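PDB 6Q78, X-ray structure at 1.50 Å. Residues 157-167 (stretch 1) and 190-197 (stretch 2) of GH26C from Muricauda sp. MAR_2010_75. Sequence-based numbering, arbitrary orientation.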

# COMPACT_ATOMS: atom_id res chain seq x y z
N CYS A 157 -2.91 0.32 4.36
CA CYS A 157 -4.19 -0.07 3.79
C CYS A 157 -5.21 -0.07 4.94
O CYS A 157 -4.89 0.29 6.08
CB CYS A 157 -4.10 -1.42 3.06
SG CYS A 157 -3.67 -2.82 4.15
N TRP A 158 -6.46 -0.44 4.64
CA TRP A 158 -7.52 -0.38 5.64
C TRP A 158 -8.52 -1.50 5.38
O TRP A 158 -9.44 -1.35 4.56
CB TRP A 158 -8.20 0.97 5.57
CG TRP A 158 -9.19 1.20 6.67
CD1 TRP A 158 -9.33 0.48 7.84
CD2 TRP A 158 -10.15 2.26 6.75
NE1 TRP A 158 -10.34 1.02 8.63
CE2 TRP A 158 -10.85 2.12 7.97
CE3 TRP A 158 -10.50 3.30 5.89
CZ2 TRP A 158 -11.84 3.01 8.36
CZ3 TRP A 158 -11.52 4.16 6.27
CH2 TRP A 158 -12.17 4.01 7.48
N HIS A 159 -8.36 -2.62 6.12
CA HIS A 159 -9.37 -3.67 6.07
C HIS A 159 -10.47 -3.26 7.05
O HIS A 159 -10.49 -3.64 8.24
CB HIS A 159 -8.76 -5.04 6.37
CG HIS A 159 -7.97 -5.59 5.23
ND1 HIS A 159 -6.64 -5.27 5.02
CD2 HIS A 159 -8.30 -6.48 4.25
CE1 HIS A 159 -6.20 -5.90 3.95
NE2 HIS A 159 -7.19 -6.63 3.45
N PHE A 160 -11.37 -2.42 6.53
CA PHE A 160 -12.41 -1.73 7.30
C PHE A 160 -13.63 -2.64 7.43
O PHE A 160 -14.27 -2.98 6.44
CB PHE A 160 -12.70 -0.44 6.52
CG PHE A 160 -13.81 0.45 7.10
CD1 PHE A 160 -14.15 0.42 8.44
CD2 PHE A 160 -14.45 1.37 6.28
CE1 PHE A 160 -15.14 1.28 8.94
CE2 PHE A 160 -15.46 2.18 6.75
CZ PHE A 160 -15.81 2.13 8.08
N ARG A 161 -13.89 -3.09 8.65
CA ARG A 161 -15.05 -3.95 8.87
C ARG A 161 -16.32 -3.17 8.59
O ARG A 161 -16.44 -1.99 8.93
CB ARG A 161 -15.03 -4.54 10.29
CG ARG A 161 -13.84 -5.48 10.48
CD ARG A 161 -13.68 -5.96 11.91
NE ARG A 161 -12.33 -6.44 12.10
CZ ARG A 161 -11.91 -7.67 11.83
NH1 ARG A 161 -12.74 -8.58 11.35
NH2 ARG A 161 -10.61 -7.97 12.02
N GLU A 162 -17.29 -3.84 7.98
CA GLU A 162 -18.46 -3.16 7.48
C GLU A 162 -19.24 -2.53 8.64
O GLU A 162 -19.20 -3.04 9.77
CB GLU A 162 -19.34 -4.13 6.68
CG GLU A 162 -20.05 -5.24 7.51
CD GLU A 162 -21.25 -4.73 8.26
OE1 GLU A 162 -21.57 -5.28 9.37
OE2 GLU A 162 -21.88 -3.78 7.75
N PRO A 163 -19.96 -1.44 8.38
CA PRO A 163 -20.40 -0.55 9.48
C PRO A 163 -21.61 -1.02 10.27
O PRO A 163 -21.79 -0.55 11.41
CB PRO A 163 -20.73 0.77 8.75
CG PRO A 163 -21.16 0.30 7.38
CD PRO A 163 -20.17 -0.82 7.07
N PHE A 164 -22.44 -1.92 9.74
CA PHE A 164 -23.66 -2.27 10.45
C PHE A 164 -23.36 -3.06 11.71
O PHE A 164 -23.97 -2.82 12.77
CB PHE A 164 -24.62 -3.05 9.54
CG PHE A 164 -25.26 -2.21 8.47
CD1 PHE A 164 -26.33 -1.40 8.79
CD2 PHE A 164 -24.78 -2.22 7.17
CE1 PHE A 164 -26.93 -0.60 7.81
CE2 PHE A 164 -25.37 -1.44 6.19
CZ PHE A 164 -26.46 -0.64 6.50
N GLU A 165 -22.46 -4.04 11.62
CA GLU A 165 -22.10 -4.81 12.81
C GLU A 165 -20.62 -4.73 13.15
O GLU A 165 -20.23 -5.10 14.26
CB GLU A 165 -22.53 -6.28 12.68
CG GLU A 165 -24.08 -6.45 12.67
CD GLU A 165 -24.55 -7.91 12.62
OE1 GLU A 165 -23.75 -8.82 12.30
OE2 GLU A 165 -25.75 -8.14 12.89
N GLY A 166 -19.78 -4.22 12.24
CA GLY A 166 -18.39 -4.02 12.59
C GLY A 166 -17.54 -5.26 12.75
O GLY A 166 -16.46 -5.17 13.33
N GLU A 167 -17.97 -6.40 12.21
CA GLU A 167 -17.24 -7.64 12.42
C GLU A 167 -16.47 -8.14 11.21
O GLU A 167 -15.44 -8.79 11.40
CB GLU A 167 -18.19 -8.75 12.87
CG GLU A 167 -18.84 -8.44 14.19
CD GLU A 167 -19.66 -9.61 14.71
OE1 GLU A 167 -19.40 -10.05 15.85
OE2 GLU A 167 -20.54 -10.08 13.96
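Stretch 2 (190-197) GENHDYYK

Stretch 2 begins with a type I turn from Gly 190 to His 193, closed by the 3.2 Å bond from His 193 N to Gly 190 O, and then enters a helix that runs on past Lys 197. Stretch 1 has no regular helix or strand where it meets this segment. The backbones come nearest at Pro 163 and Asn 192, whose CA atoms are 6.7 Å apart, and no direct hydrogen bond joins the stretches, so the fit rests largely on side-chain packing.

The order is antiparallel in sense: early residues of stretch 2 meet Pro 163 and Phe 164, later ones Phe 160 and Trp 158. Asn 192 occupies the N-cap position without making a capping bond. Its CA-to-CB bond points toward stretch 1, and with chi1 at m, Asn 192 ND2 lies 3.6 Å from Pro 163 CG and 3.4 Å from Phe 164 CE1, over one face of the Phe 164 ring. The CA-to-CB bond of Phe 164 points away, but its m rotamer brings the ring back; its edge meets Glu 191, with Phe 164 CE1 3.6 Å from Glu 191 OE2.

Tyr 195 and Tyr 196 both adopt chi1 t. The CA-to-CB bond of Tyr 195 points toward stretch 1, and the t rotamer puts Tyr 195 CE1 3.5 Å from Pro 163 CB, a compact apolar surface, and at the edge of the Phe 160 ring. A tyrosine suits this place because its ring packs on Pro 163 while its hydroxyl accepts a bond from water 1: the water donates to Tyr 195 OH (2.8 Å) and to Arg 161 O (2.7 Å), bridging the stretches. Tyr 196 starts sideways, yet its ring reaches Phe 160, also t, with Tyr 196 CD1 3.6 Å from Phe 160 CE2. These rings meet rim to rim, planes at 27°. Tyr 196 CE1 also lies 3.7 Å from Trp 158 CH2, completing a buried aromatic cluster.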

# COMPACT_ATOMS: atom_id res chain seq x y z
N GLY A 190 -26.32 8.56 4.15
CA GLY A 190 -26.43 7.18 4.62
C GLY A 190 -26.59 7.09 6.13
O GLY A 190 -26.17 7.97 6.89
N GLU A 191 -27.22 6.00 6.58
CA GLU A 191 -27.49 5.87 8.01
C GLU A 191 -26.22 5.66 8.82
O GLU A 191 -26.24 5.86 10.05
CB GLU A 191 -28.54 4.78 8.26
CG GLU A 191 -28.06 3.40 7.87
CD GLU A 191 -29.05 2.32 8.28
OE1 GLU A 191 -29.21 2.09 9.49
OE2 GLU A 191 -29.66 1.71 7.38
N ASN A 192 -25.11 5.29 8.18
CA ASN A 192 -23.84 5.11 8.88
C ASN A 192 -22.82 6.19 8.56
O ASN A 192 -21.61 6.00 8.79
CB ASN A 192 -23.27 3.72 8.58
CG ASN A 192 -24.13 2.61 9.16
OD1 ASN A 192 -24.64 2.74 10.27
ND2 ASN A 192 -24.34 1.54 8.39
N HIS A 193 -23.26 7.35 8.08
CA HIS A 193 -22.31 8.39 7.66
C HIS A 193 -21.59 9.01 8.86
O HIS A 193 -20.38 9.24 8.80
CB HIS A 193 -23.05 9.44 6.82
CG HIS A 193 -22.16 10.51 6.29
ND1 HIS A 193 -21.11 10.24 5.44
CD2 HIS A 193 -22.17 11.85 6.46
CE1 HIS A 193 -20.50 11.37 5.12
NE2 HIS A 193 -21.14 12.37 5.71
N ASP A 194 -22.31 9.30 9.95
CA ASP A 194 -21.64 9.83 11.13
C ASP A 194 -20.68 8.80 11.72
O ASP A 194 -19.57 9.15 12.15
CB ASP A 194 -22.68 10.25 12.17
CG ASP A 194 -23.35 11.56 11.82
OD1 ASP A 194 -24.49 11.79 12.30
OD2 ASP A 194 -22.77 12.34 11.05
N TYR A 195 -21.07 7.52 11.72
CA TYR A 195 -20.16 6.45 12.13
C TYR A 195 -18.88 6.48 11.31
O TYR A 195 -17.76 6.34 11.85
CB TYR A 195 -20.88 5.12 11.90
CG TYR A 195 -20.07 3.86 12.09
CD1 TYR A 195 -19.37 3.30 11.04
CD2 TYR A 195 -20.06 3.19 13.30
CE1 TYR A 195 -18.66 2.13 11.19
CE2 TYR A 195 -19.33 2.00 13.45
CZ TYR A 195 -18.65 1.48 12.38
OH TYR A 195 -17.94 0.31 12.53
N TYR A 196 -19.02 6.64 10.00
CA TYR A 196 -17.83 6.66 9.14
C TYR A 196 -16.97 7.89 9.40
O TYR A 196 -15.73 7.80 9.44
CB TYR A 196 -18.27 6.63 7.67
CG TYR A 196 -17.13 6.65 6.70
CD1 TYR A 196 -16.12 5.70 6.79
CD2 TYR A 196 -17.04 7.62 5.70
CE1 TYR A 196 -15.04 5.69 5.90
CE2 TYR A 196 -15.96 7.62 4.77
CZ TYR A 196 -14.97 6.65 4.91
OH TYR A 196 -13.88 6.60 4.08
N LYS A 197 -17.59 9.06 9.61
CA LYS A 197 -16.80 10.24 9.96
C LYS A 197 -16.00 10.00 11.23
O LYS A 197 -14.84 10.42 11.31
CB LYS A 197 -17.69 11.47 10.08
CG LYS A 197 -18.18 11.99 8.72
CD LYS A 197 -18.95 13.32 8.81
CE LYS A 197 -20.22 13.26 9.57
NZ LYS A 197 -20.77 14.66 9.41
O HOH W 1 -15.81 -1.07 11.44